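Local atomic coordinates of APL1 (PDB entry 3O6N), a protein that probably acts with the related leucine-rich repeat protein LRIM1 in a heterodimeric complex that regulates complement-like immunity in the mosquito Anopheles gambiae. Residues N246-V251 with K270-E275; L201-A206 with V226-L231; I81-T86 with I105-P110; K97-F102 with L119-L124. One frame throughout, in Å; residues are numbered along the deposited sequence. Where two conformers were deposited one is given.

Contact 1: residues N246-V251 with K270-E275; sequences NYPGLV and KMQRLE
Pro-248 and Val-251 of 246-251 each give a backbone carbonyl to 270-275, at Gln-272 N and Glu-275 N, where the chain enters successive parallel strands of the leucine-rich repeat solenoid. The first bond, Gln-272 N to Pro-248 O at 3.1 Å, is nearly straight (172°) and in the carbonyl plane; the second, Glu-275 N to Val-251 O, is 2.8 Å. Between them the backbones part just enough for a water, which donates to Pro-248 O and to Leu-250 O and accepts from Arg-273 N, so that one molecule links two carbonyls of 246-251 to an amide of 270-275. The bends before the two strands are thus stacked; in 246-251 a type I beta turn runs from Tyr-247 to Leu-250.

On the inner side Met-271, bent at chi2 (-76°), lies alongside Leu-250: its SD faces Tyr-247 O and its CE meets Leu-250 CD1 at 4.0 Å. Leu-274 brings CD1 to 3.5 Å from Val-251 O, while its CA-H approaches Leu-250 O. The outer side is polar and more open to solvent. There Gln-272 runs beside Pro-248, OE1 resting 3.4 Å from the ring's CB. Arg-273 CG stands between its own backbone N and carbonyl carbon (chi1 54°), and the extended chain beyond it carries the guanidinium back over the preceding turn. Val-251 CG2 sits over one face of this group, toward its rim, and NE makes a short but bent, weak hydrogen bond of 2.7 Å to Gly-249 O.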
# COMPACT_ATOMS: atom_id res chain seq x y z
N ASN A 246 14.17 -14.41 -0.48
CA ASN A 246 13.30 -14.93 0.57
C ASN A 246 11.81 -14.93 0.21
O ASN A 246 10.98 -15.34 1.02
CB ASN A 246 13.53 -14.16 1.86
CG ASN A 246 14.91 -14.42 2.43
OD1 ASN A 246 15.50 -15.47 2.19
ND2 ASN A 246 15.44 -13.47 3.19
N TYR A 247 11.49 -14.49 -1.00
CA TYR A 247 10.10 -14.33 -1.42
C TYR A 247 9.81 -14.99 -2.76
O TYR A 247 9.54 -14.31 -3.75
CB TYR A 247 9.72 -12.83 -1.40
CG TYR A 247 10.11 -12.21 -0.08
CD1 TYR A 247 9.40 -12.51 1.08
CD2 TYR A 247 11.22 -11.39 0.02
CE1 TYR A 247 9.77 -11.99 2.30
CE2 TYR A 247 11.60 -10.86 1.25
CZ TYR A 247 10.87 -11.16 2.38
OH TYR A 247 11.24 -10.64 3.60
N PRO A 248 9.86 -16.33 -2.79
CA PRO A 248 9.76 -17.12 -4.02
C PRO A 248 8.39 -17.06 -4.69
O PRO A 248 8.26 -17.42 -5.86
CB PRO A 248 10.08 -18.54 -3.55
CG PRO A 248 9.66 -18.55 -2.11
CD PRO A 248 9.99 -17.18 -1.59
N GLY A 249 7.38 -16.58 -3.97
CA GLY A 249 6.04 -16.51 -4.53
C GLY A 249 5.66 -15.18 -5.18
O GLY A 249 4.53 -15.02 -5.64
N LEU A 250 6.59 -14.23 -5.22
CA LEU A 250 6.28 -12.90 -5.74
C LEU A 250 5.76 -12.94 -7.17
O LEU A 250 6.31 -13.64 -8.02
CB LEU A 250 7.50 -11.98 -5.65
CG LEU A 250 7.80 -11.34 -4.30
CD1 LEU A 250 9.13 -10.59 -4.37
CD2 LEU A 250 6.66 -10.39 -3.91
N VAL A 251 4.71 -12.17 -7.43
CA VAL A 251 4.20 -11.99 -8.79
C VAL A 251 4.53 -10.59 -9.29
O VAL A 251 4.83 -10.40 -10.47
CB VAL A 251 2.68 -12.23 -8.86
CG1 VAL A 251 2.13 -11.78 -10.22
CG2 VAL A 251 2.38 -13.70 -8.61
N LYS A 270 15.08 -18.00 -7.37
CA LYS A 270 14.09 -18.79 -6.66
C LYS A 270 12.67 -18.35 -6.99
O LYS A 270 11.70 -18.92 -6.48
CB LYS A 270 14.30 -18.73 -5.15
CG LYS A 270 15.66 -19.24 -4.69
CD LYS A 270 15.93 -20.63 -5.21
CE LYS A 270 17.29 -21.13 -4.74
NZ LYS A 270 17.79 -22.27 -5.56
N MET A 271 12.54 -17.34 -7.85
CA MET A 271 11.23 -16.84 -8.25
C MET A 271 10.51 -17.88 -9.10
O MET A 271 10.99 -18.27 -10.16
CB MET A 271 11.37 -15.54 -9.04
CG MET A 271 12.06 -14.41 -8.28
SD MET A 271 10.97 -13.65 -7.06
CE MET A 271 12.04 -12.42 -6.32
N GLN A 272 9.35 -18.32 -8.63
CA GLN A 272 8.59 -19.34 -9.34
C GLN A 272 7.57 -18.76 -10.31
O GLN A 272 7.16 -19.42 -11.26
CB GLN A 272 7.86 -20.23 -8.33
CG GLN A 272 8.77 -21.04 -7.43
CD GLN A 272 8.07 -21.50 -6.16
OE1 GLN A 272 8.23 -20.89 -5.10
NE2 GLN A 272 7.29 -22.57 -6.27
N ARG A 273 7.14 -17.52 -10.07
CA ARG A 273 6.04 -16.96 -10.85
C ARG A 273 6.06 -15.44 -10.99
O ARG A 273 5.04 -14.83 -11.28
CB ARG A 273 4.71 -17.39 -10.23
CG ARG A 273 4.60 -17.07 -8.76
CD ARG A 273 3.22 -17.39 -8.21
NE ARG A 273 3.15 -17.05 -6.79
CZ ARG A 273 2.01 -16.90 -6.11
NH1 ARG A 273 0.84 -17.04 -6.73
NH2 ARG A 273 2.05 -16.59 -4.82
N LEU A 274 7.22 -14.84 -10.78
CA LEU A 274 7.35 -13.39 -10.92
C LEU A 274 6.98 -12.94 -12.34
O LEU A 274 7.55 -13.42 -13.31
CB LEU A 274 8.77 -12.95 -10.58
CG LEU A 274 9.04 -11.44 -10.66
CD1 LEU A 274 8.21 -10.70 -9.62
CD2 LEU A 274 10.52 -11.17 -10.47
N GLU A 275 6.02 -12.02 -12.44
CA GLU A 275 5.56 -11.54 -13.75
C GLU A 275 5.89 -10.07 -14.02
O GLU A 275 6.11 -9.69 -15.17
CB GLU A 275 4.05 -11.76 -13.91
CG GLU A 275 3.62 -13.22 -13.95
CD GLU A 275 2.15 -13.38 -14.29
OE1 GLU A 275 1.51 -12.39 -14.69
OE2 GLU A 275 1.63 -14.51 -14.14
O HOH W 1 8.01 -15.66 -7.96

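Contact 2: residues L201-A206 with V226-L231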
# COMPACT_ATOMS: atom_id res chain seq x y z
N LEU A 201 12.24 -2.36 7.34
CA LEU A 201 11.02 -3.12 7.08
C LEU A 201 11.23 -4.58 7.43
O LEU A 201 11.98 -5.28 6.75
CB LEU A 201 10.60 -3.00 5.61
CG LEU A 201 9.30 -3.71 5.23
CD1 LEU A 201 8.12 -3.12 5.99
CD2 LEU A 201 9.05 -3.63 3.72
N ALA A 202 10.59 -5.03 8.51
CA ALA A 202 10.55 -6.45 8.82
C ALA A 202 9.26 -7.01 8.24
O ALA A 202 8.17 -6.55 8.58
CB ALA A 202 10.62 -6.69 10.33
N ILE A 203 9.39 -7.98 7.35
CA ILE A 203 8.24 -8.58 6.69
C ILE A 203 7.83 -9.86 7.41
O ILE A 203 8.64 -10.77 7.57
CB ILE A 203 8.56 -8.86 5.20
CG1 ILE A 203 8.90 -7.55 4.48
CG2 ILE A 203 7.40 -9.58 4.52
CD1 ILE A 203 9.25 -7.71 3.01
N PRO A 204 6.56 -9.92 7.86
CA PRO A 204 6.07 -11.08 8.60
C PRO A 204 5.95 -12.31 7.71
O PRO A 204 6.04 -12.20 6.48
CB PRO A 204 4.69 -10.63 9.09
CG PRO A 204 4.26 -9.60 8.11
CD PRO A 204 5.52 -8.90 7.66
N ILE A 205 5.75 -13.47 8.32
CA ILE A 205 5.94 -14.75 7.65
C ILE A 205 4.92 -15.07 6.55
O ILE A 205 5.24 -15.79 5.60
CB ILE A 205 5.92 -15.92 8.67
CG1 ILE A 205 6.30 -17.23 8.00
CG2 ILE A 205 4.55 -16.03 9.33
CD1 ILE A 205 7.78 -17.45 7.91
N ALA A 206 3.71 -14.54 6.67
CA ALA A 206 2.63 -15.00 5.80
C ALA A 206 1.87 -13.90 5.07
O ALA A 206 0.88 -14.19 4.39
CB ALA A 206 1.66 -15.89 6.59
N VAL A 226 6.42 -17.64 1.73
CA VAL A 226 6.00 -18.19 0.45
C VAL A 226 4.66 -17.62 -0.02
O VAL A 226 4.21 -17.94 -1.12
CB VAL A 226 5.92 -19.73 0.47
CG1 VAL A 226 7.28 -20.33 0.82
CG2 VAL A 226 4.85 -20.20 1.45
N GLU A 227 4.04 -16.80 0.82
CA GLU A 227 2.73 -16.22 0.49
C GLU A 227 2.82 -14.87 -0.23
O GLU A 227 1.92 -14.52 -0.99
CB GLU A 227 1.87 -16.08 1.75
CG GLU A 227 1.67 -17.36 2.52
CD GLU A 227 0.94 -18.42 1.72
OE1 GLU A 227 0.18 -18.05 0.80
OE2 GLU A 227 1.14 -19.62 2.00
N LEU A 228 3.88 -14.11 0.03
CA LEU A 228 3.99 -12.75 -0.52
C LEU A 228 3.93 -12.73 -2.05
O LEU A 228 4.78 -13.30 -2.72
CB LEU A 228 5.26 -12.06 -0.01
CG LEU A 228 5.39 -10.58 -0.37
CD1 LEU A 228 4.24 -9.77 0.21
CD2 LEU A 228 6.73 -10.03 0.11
N THR A 229 2.94 -12.02 -2.57
CA THR A 229 2.64 -12.03 -4.00
C THR A 229 2.81 -10.64 -4.60
O THR A 229 3.27 -10.49 -5.73
CB THR A 229 1.21 -12.52 -4.23
OG1 THR A 229 1.06 -13.83 -3.67
CG2 THR A 229 0.87 -12.55 -5.70
N ILE A 230 2.43 -9.62 -3.84
CA ILE A 230 2.55 -8.23 -4.27
C ILE A 230 3.36 -7.45 -3.25
O ILE A 230 2.98 -7.35 -2.08
CB ILE A 230 1.16 -7.57 -4.43
CG1 ILE A 230 0.26 -8.40 -5.34
CG2 ILE A 230 1.32 -6.16 -4.98
CD1 ILE A 230 0.75 -8.49 -6.77
N LEU A 231 4.49 -6.91 -3.69
CA LEU A 231 5.36 -6.13 -2.82
C LEU A 231 5.64 -4.76 -3.42
O LEU A 231 6.31 -4.66 -4.45
CB LEU A 231 6.67 -6.89 -2.57
CG LEU A 231 7.72 -6.21 -1.69
CD1 LEU A 231 7.16 -5.90 -0.31
CD2 LEU A 231 8.98 -7.08 -1.58
O HOH W 2 5.18 -18.32 4.46
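Ile-203 reaches across the interior of a leucine-rich repeat coil with its two ends on different leucines: CG2 lies 4.5 Å from Leu-228 CD2, and CD1 lies 4.3 Å from Leu-231 CD1. These are loose apolar contacts between the tips of branches. They join the far wall of the coil, where 201-206 leaves strand 200-202, to the segment that leads into strand 230-232, the next strand of the parallel series after 209-211. With CG1 beside the backbone N (chi1 -61°) and CD1 extended from it, Ile-203 spans both partners. Leu-228 and Leu-231 answer with CG anti to the backbone N, and Leu-210 of the intervening strand packs against Ile-203 and Leu-228.

No direct hydrogen bond crosses between the segments. Toward the surface a water takes that role, donating to Ile-205 O at 2.8 Å and accepting from Val-226 N at 3.1 Å. Asn-225 braces this corner from outside the segments, its OD1 accepting from the backbone N of both Glu-227 and Leu-228. Within 226-231, in the conformer given, Thr-229 OG1 donates to Glu-227 O over 2.9 Å. Glu-227 also lays its aliphatic part against the other chain segment: a bend at chi2 (-62°) turns the carboxylate away from 201-206, while CB rests 3.4 Å from Ala-206 O.

Contact 3: residues I81-T86 with I105-P110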
# COMPACT_ATOMS: atom_id res chain seq x y z
N ILE A 81 -17.01 14.30 14.09
CA ILE A 81 -16.71 14.05 15.50
C ILE A 81 -15.31 14.55 15.85
O ILE A 81 -14.34 14.20 15.18
CB ILE A 81 -16.76 12.54 15.82
CG1 ILE A 81 -18.11 11.95 15.41
CG2 ILE A 81 -16.48 12.28 17.31
CD1 ILE A 81 -18.24 10.47 15.68
N GLU A 82 -15.22 15.36 16.90
CA GLU A 82 -13.93 15.86 17.36
C GLU A 82 -13.49 15.19 18.65
O GLU A 82 -12.29 15.09 18.93
CB GLU A 82 -13.99 17.37 17.56
CG GLU A 82 -14.29 18.14 16.30
CD GLU A 82 -14.44 19.62 16.54
OE1 GLU A 82 -13.56 20.20 17.22
OE2 GLU A 82 -15.43 20.21 16.06
N GLU A 83 -14.45 14.74 19.45
CA GLU A 83 -14.15 14.09 20.72
C GLU A 83 -15.13 12.97 21.01
O GLU A 83 -16.30 13.02 20.61
CB GLU A 83 -14.15 15.11 21.86
CG GLU A 83 -13.88 14.50 23.23
CD GLU A 83 -13.81 15.54 24.33
OE1 GLU A 83 -13.50 16.71 24.03
OE2 GLU A 83 -14.05 15.18 25.51
N ILE A 84 -14.65 11.95 21.72
CA ILE A 84 -15.48 10.83 22.13
C ILE A 84 -15.67 10.89 23.64
O ILE A 84 -14.69 10.93 24.38
CB ILE A 84 -14.79 9.49 21.81
CG1 ILE A 84 -14.58 9.33 20.31
CG2 ILE A 84 -15.60 8.32 22.38
CD1 ILE A 84 -13.75 8.11 19.95
N ASP A 85 -16.92 10.91 24.11
CA ASP A 85 -17.16 10.91 25.55
C ASP A 85 -16.48 9.70 26.17
O ASP A 85 -16.50 8.61 25.61
CB ASP A 85 -18.66 10.88 25.86
CG ASP A 85 -18.94 10.98 27.35
OD1 ASP A 85 -18.99 12.11 27.87
OD2 ASP A 85 -19.10 9.92 28.00
N THR A 86 -15.88 9.89 27.34
CA THR A 86 -15.10 8.83 27.98
C THR A 86 -15.85 7.51 28.06
O THR A 86 -15.28 6.44 27.83
CB THR A 86 -14.65 9.25 29.40
OG1 THR A 86 -13.82 10.41 29.31
CG2 THR A 86 -13.87 8.12 30.06
N ILE A 105 -11.08 13.31 15.12
CA ILE A 105 -10.84 12.82 16.47
C ILE A 105 -9.37 12.96 16.84
O ILE A 105 -8.50 12.45 16.13
CB ILE A 105 -11.28 11.35 16.61
CG1 ILE A 105 -12.78 11.23 16.33
CG2 ILE A 105 -10.95 10.82 18.01
CD1 ILE A 105 -13.24 9.82 16.05
N ARG A 106 -9.11 13.65 17.94
CA ARG A 106 -7.74 13.98 18.33
C ARG A 106 -7.09 12.92 19.22
O ARG A 106 -5.87 12.76 19.21
CB ARG A 106 -7.70 15.34 19.02
CG ARG A 106 -8.33 16.47 18.21
CD ARG A 106 -7.93 17.83 18.76
NE ARG A 106 -6.50 18.07 18.63
CZ ARG A 106 -5.91 18.50 17.52
NH1 ARG A 106 -6.63 18.74 16.43
NH2 ARG A 106 -4.59 18.68 17.49
N TYR A 107 -7.90 12.21 20.00
CA TYR A 107 -7.36 11.16 20.86
C TYR A 107 -8.40 10.10 21.20
O TYR A 107 -9.61 10.35 21.15
CB TYR A 107 -6.78 11.76 22.14
CG TYR A 107 -7.83 12.29 23.09
CD1 TYR A 107 -8.28 11.52 24.16
CD2 TYR A 107 -8.38 13.55 22.92
CE1 TYR A 107 -9.24 12.00 25.03
CE2 TYR A 107 -9.34 14.04 23.78
CZ TYR A 107 -9.77 13.26 24.83
OH TYR A 107 -10.73 13.73 25.70
N LEU A 108 -7.92 8.92 21.55
CA LEU A 108 -8.79 7.84 22.00
C LEU A 108 -8.72 7.75 23.52
O LEU A 108 -7.64 7.64 24.08
CB LEU A 108 -8.35 6.51 21.39
CG LEU A 108 -8.32 6.38 19.87
CD1 LEU A 108 -7.66 5.07 19.45
CD2 LEU A 108 -9.73 6.49 19.29
N PRO A 109 -9.88 7.83 24.19
CA PRO A 109 -9.89 7.56 25.64
C PRO A 109 -9.22 6.22 25.92
O PRO A 109 -9.48 5.24 25.22
CB PRO A 109 -11.39 7.50 25.97
CG PRO A 109 -12.04 8.36 24.92
CD PRO A 109 -11.22 8.15 23.67
N PRO A 110 -8.36 6.17 26.95
CA PRO A 110 -7.52 5.00 27.25
C PRO A 110 -8.28 3.66 27.27
O PRO A 110 -7.75 2.65 26.80
CB PRO A 110 -6.97 5.32 28.64
CG PRO A 110 -6.94 6.80 28.69
CD PRO A 110 -8.14 7.26 27.91
O HOH W 3 -10.49 14.20 20.62
O HOH W 4 -11.71 11.89 22.07
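Consecutive coils of the leucine-rich repeat solenoid also stack beyond their strands, and here the touching parts, 81-86 and 105-109, run 7° apart with no direct hydrogen bond between them. Two waters bridge the backbones. One donates to Glu-82 O and accepts from Arg-106 N; the other accepts from Ile-84 N at 3.0 Å and donates to Tyr-107 O at 2.8 Å. The second water also sits over the centre of the Tyr-107 ring, 3.5 Å above its plane.

Apolar side chains provide the inward half of the contact. Ile-81 and Ile-105 lie side by side and point the same way, CG2 of Ile-81 meeting CG1 of Ile-105 at 4.0 Å. Ile-84 CD1 touches both Ile-105 CD1 and Leu-108 CD2, and its CB lies 4.2 Å from CD of Pro-109, whose CG approaches Ile-84 O. At the outer side Tyr-107 has CG between its own backbone N and carbonyl carbon (chi1 71°), which brings the ring back across Glu-83; in the Glu-83 conformer given, OH comes to 3.6 Å from Glu-83 OE2.

Asn-103 OD1 accepts from Ile-81 N, and Asn-127 OD1 repeats the bond one coil later at Ile-105 N. Leu-60 bonds through its backbone to Glu-83 and Asp-85, pairing strand 83-84 with strand 59-60, while 105-110 lies in the loop connecting strands 97-99 and 121-123.

Contact 4: residues K97-F102 with L119-L124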
# COMPACT_ATOMS: atom_id res chain seq x y z
N LYS A 97 -18.50 -4.44 14.41
CA LYS A 97 -17.86 -3.58 13.42
C LYS A 97 -18.10 -2.12 13.75
O LYS A 97 -19.25 -1.68 13.87
CB LYS A 97 -18.37 -3.92 12.01
CG LYS A 97 -18.08 -5.35 11.58
CD LYS A 97 -18.67 -5.64 10.22
CE LYS A 97 -18.37 -7.07 9.79
NZ LYS A 97 -18.87 -8.05 10.80
N LEU A 98 -17.01 -1.37 13.90
CA LEU A 98 -17.10 0.03 14.32
C LEU A 98 -16.40 0.93 13.32
O LEU A 98 -15.19 0.81 13.10
CB LEU A 98 -16.48 0.21 15.71
CG LEU A 98 -16.48 1.63 16.30
CD1 LEU A 98 -17.88 2.20 16.33
CD2 LEU A 98 -15.88 1.62 17.69
N TYR A 99 -17.16 1.84 12.72
CA TYR A 99 -16.60 2.75 11.73
C TYR A 99 -16.62 4.18 12.25
O TYR A 99 -17.69 4.74 12.51
CB TYR A 99 -17.37 2.64 10.41
CG TYR A 99 -17.39 1.23 9.86
CD1 TYR A 99 -16.36 0.77 9.05
CD2 TYR A 99 -18.43 0.36 10.16
CE1 TYR A 99 -16.37 -0.52 8.55
CE2 TYR A 99 -18.44 -0.93 9.66
CZ TYR A 99 -17.41 -1.36 8.86
OH TYR A 99 -17.43 -2.65 8.36
N MET A 100 -15.44 4.76 12.41
CA MET A 100 -15.31 6.12 12.92
C MET A 100 -14.34 6.94 12.08
O MET A 100 -13.69 7.86 12.58
CB MET A 100 -14.87 6.10 14.39
CG MET A 100 -15.93 5.56 15.34
SD MET A 100 -15.54 5.83 17.09
CE MET A 100 -14.19 4.69 17.32
N GLY A 101 -14.26 6.60 10.80
CA GLY A 101 -13.37 7.29 9.89
C GLY A 101 -13.92 8.62 9.43
O GLY A 101 -15.10 8.92 9.64
N PHE A 102 -13.06 9.43 8.81
CA PHE A 102 -13.48 10.69 8.22
C PHE A 102 -14.10 11.63 9.26
O PHE A 102 -15.15 12.22 9.04
CB PHE A 102 -14.42 10.43 7.05
CG PHE A 102 -13.96 9.31 6.16
CD1 PHE A 102 -12.96 9.52 5.22
CD2 PHE A 102 -14.49 8.04 6.29
CE1 PHE A 102 -12.52 8.48 4.41
CE2 PHE A 102 -14.06 7.00 5.48
CZ PHE A 102 -13.07 7.22 4.54
N LEU A 119 -15.21 -7.14 18.86
CA LEU A 119 -14.78 -6.27 17.77
C LEU A 119 -13.93 -7.02 16.75
O LEU A 119 -12.92 -7.62 17.10
CB LEU A 119 -13.98 -5.08 18.33
CG LEU A 119 -13.66 -3.96 17.34
CD1 LEU A 119 -14.93 -3.33 16.83
CD2 LEU A 119 -12.77 -2.92 18.00
N THR A 120 -14.34 -6.97 15.48
CA THR A 120 -13.58 -7.60 14.41
C THR A 120 -13.10 -6.58 13.38
O THR A 120 -12.07 -6.78 12.74
CB THR A 120 -14.39 -8.71 13.70
OG1 THR A 120 -15.48 -8.12 12.97
CG2 THR A 120 -14.93 -9.71 14.71
N VAL A 121 -13.85 -5.49 13.23
CA VAL A 121 -13.49 -4.45 12.27
C VAL A 121 -13.50 -3.07 12.92
O VAL A 121 -14.48 -2.69 13.54
CB VAL A 121 -14.44 -4.44 11.06
CG1 VAL A 121 -14.07 -3.31 10.10
CG2 VAL A 121 -14.41 -5.79 10.34
N LEU A 122 -12.40 -2.33 12.78
CA LEU A 122 -12.33 -0.98 13.33
C LEU A 122 -11.73 -0.02 12.31
O LEU A 122 -10.63 -0.26 11.80
CB LEU A 122 -11.51 -0.96 14.62
CG LEU A 122 -11.28 0.42 15.25
CD1 LEU A 122 -12.60 1.07 15.65
CD2 LEU A 122 -10.36 0.29 16.45
N VAL A 123 -12.45 1.05 12.01
CA VAL A 123 -11.97 2.03 11.04
C VAL A 123 -11.84 3.40 11.68
O VAL A 123 -12.82 3.97 12.17
CB VAL A 123 -12.89 2.12 9.80
CG1 VAL A 123 -12.50 3.30 8.92
CG2 VAL A 123 -12.85 0.81 9.02
N LEU A 124 -10.62 3.92 11.68
CA LEU A 124 -10.31 5.23 12.24
C LEU A 124 -9.58 6.07 11.19
O LEU A 124 -8.93 7.06 11.53
CB LEU A 124 -9.45 5.07 13.49
CG LEU A 124 -10.14 4.48 14.72
CD1 LEU A 124 -9.12 4.04 15.76
CD2 LEU A 124 -11.11 5.49 15.30
O HOH W 5 -17.70 -9.68 13.09
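Leu-98 and Leu-122 occupy matching places in neighbouring strands of the leucine-rich repeat solenoid and point side by side into its interior, CD2 of Leu-98 being 3.9 Å from CD1 of Leu-122. Both hold CG anti to the backbone N (chi1 180° and 176°), which sends the two side chains the same way in these two coils. Leu-119 CD1 adds a third methyl against Leu-98 CB. Further along, Met-100 bends at chi3 (-71°) and brings CE to 3.8 Å from Leu-124 CD2.

The other face carries Lys-97, Tyr-99, Val-121 and Val-123. Tyr-99 slants across both valines: its CD1 is 3.5 Å from Val-123 CG2, and its CE1 and OH approach Val-121 CG1. Lys-97 lays CG against Val-121 CB at 3.8 Å and runs extended until chi4, where a turn directs NZ toward Thr-120. There Lys-97 NZ donates to a water, and the same water is hydrogen-bonded to Thr-120 OG1.

The strands between the two faces are parallel, their axes approaching to 4.8 Å. Leu-98 N donates to Val-121 O, Leu-98 O accepts from Val-123 N, and Met-100 N donates to Val-123 O at 2.7 Å. Past the strand ends Asn-127 ND2 donates to both Met-100 O and Leu-124 O, joining the two coils by a side chain. Strand 97-99 lies between strands 73-75 and 121-123, and strand 145-147 follows next in the order.

Contacts 1, 3 and 4 sample coil-on-coil stacking at different points round the repeat; contact 2 mainly spans the interior. Contact 4 joins adjacent strands by direct backbone bonds, while contact 1 takes in the turns leading to two strands and mixes direct bonds with a water. Contacts 2 and 3 have no direct hydrogen bond: water serves their polar groups and aliphatic tips meet inside. Contact 4 has no exposed touching residue, whereas contacts 1, 2 and 3 each have three. Contacts 3 and 4 share coils and touch through Ile-84 CD1 and Met-100 SD, 4.1 Å apart. Contacts 1 and 2 likewise meet, Val-251 N probably donating to Thr-229 O. Contacts 1 and 3 lie on opposite sides of the chain's centre.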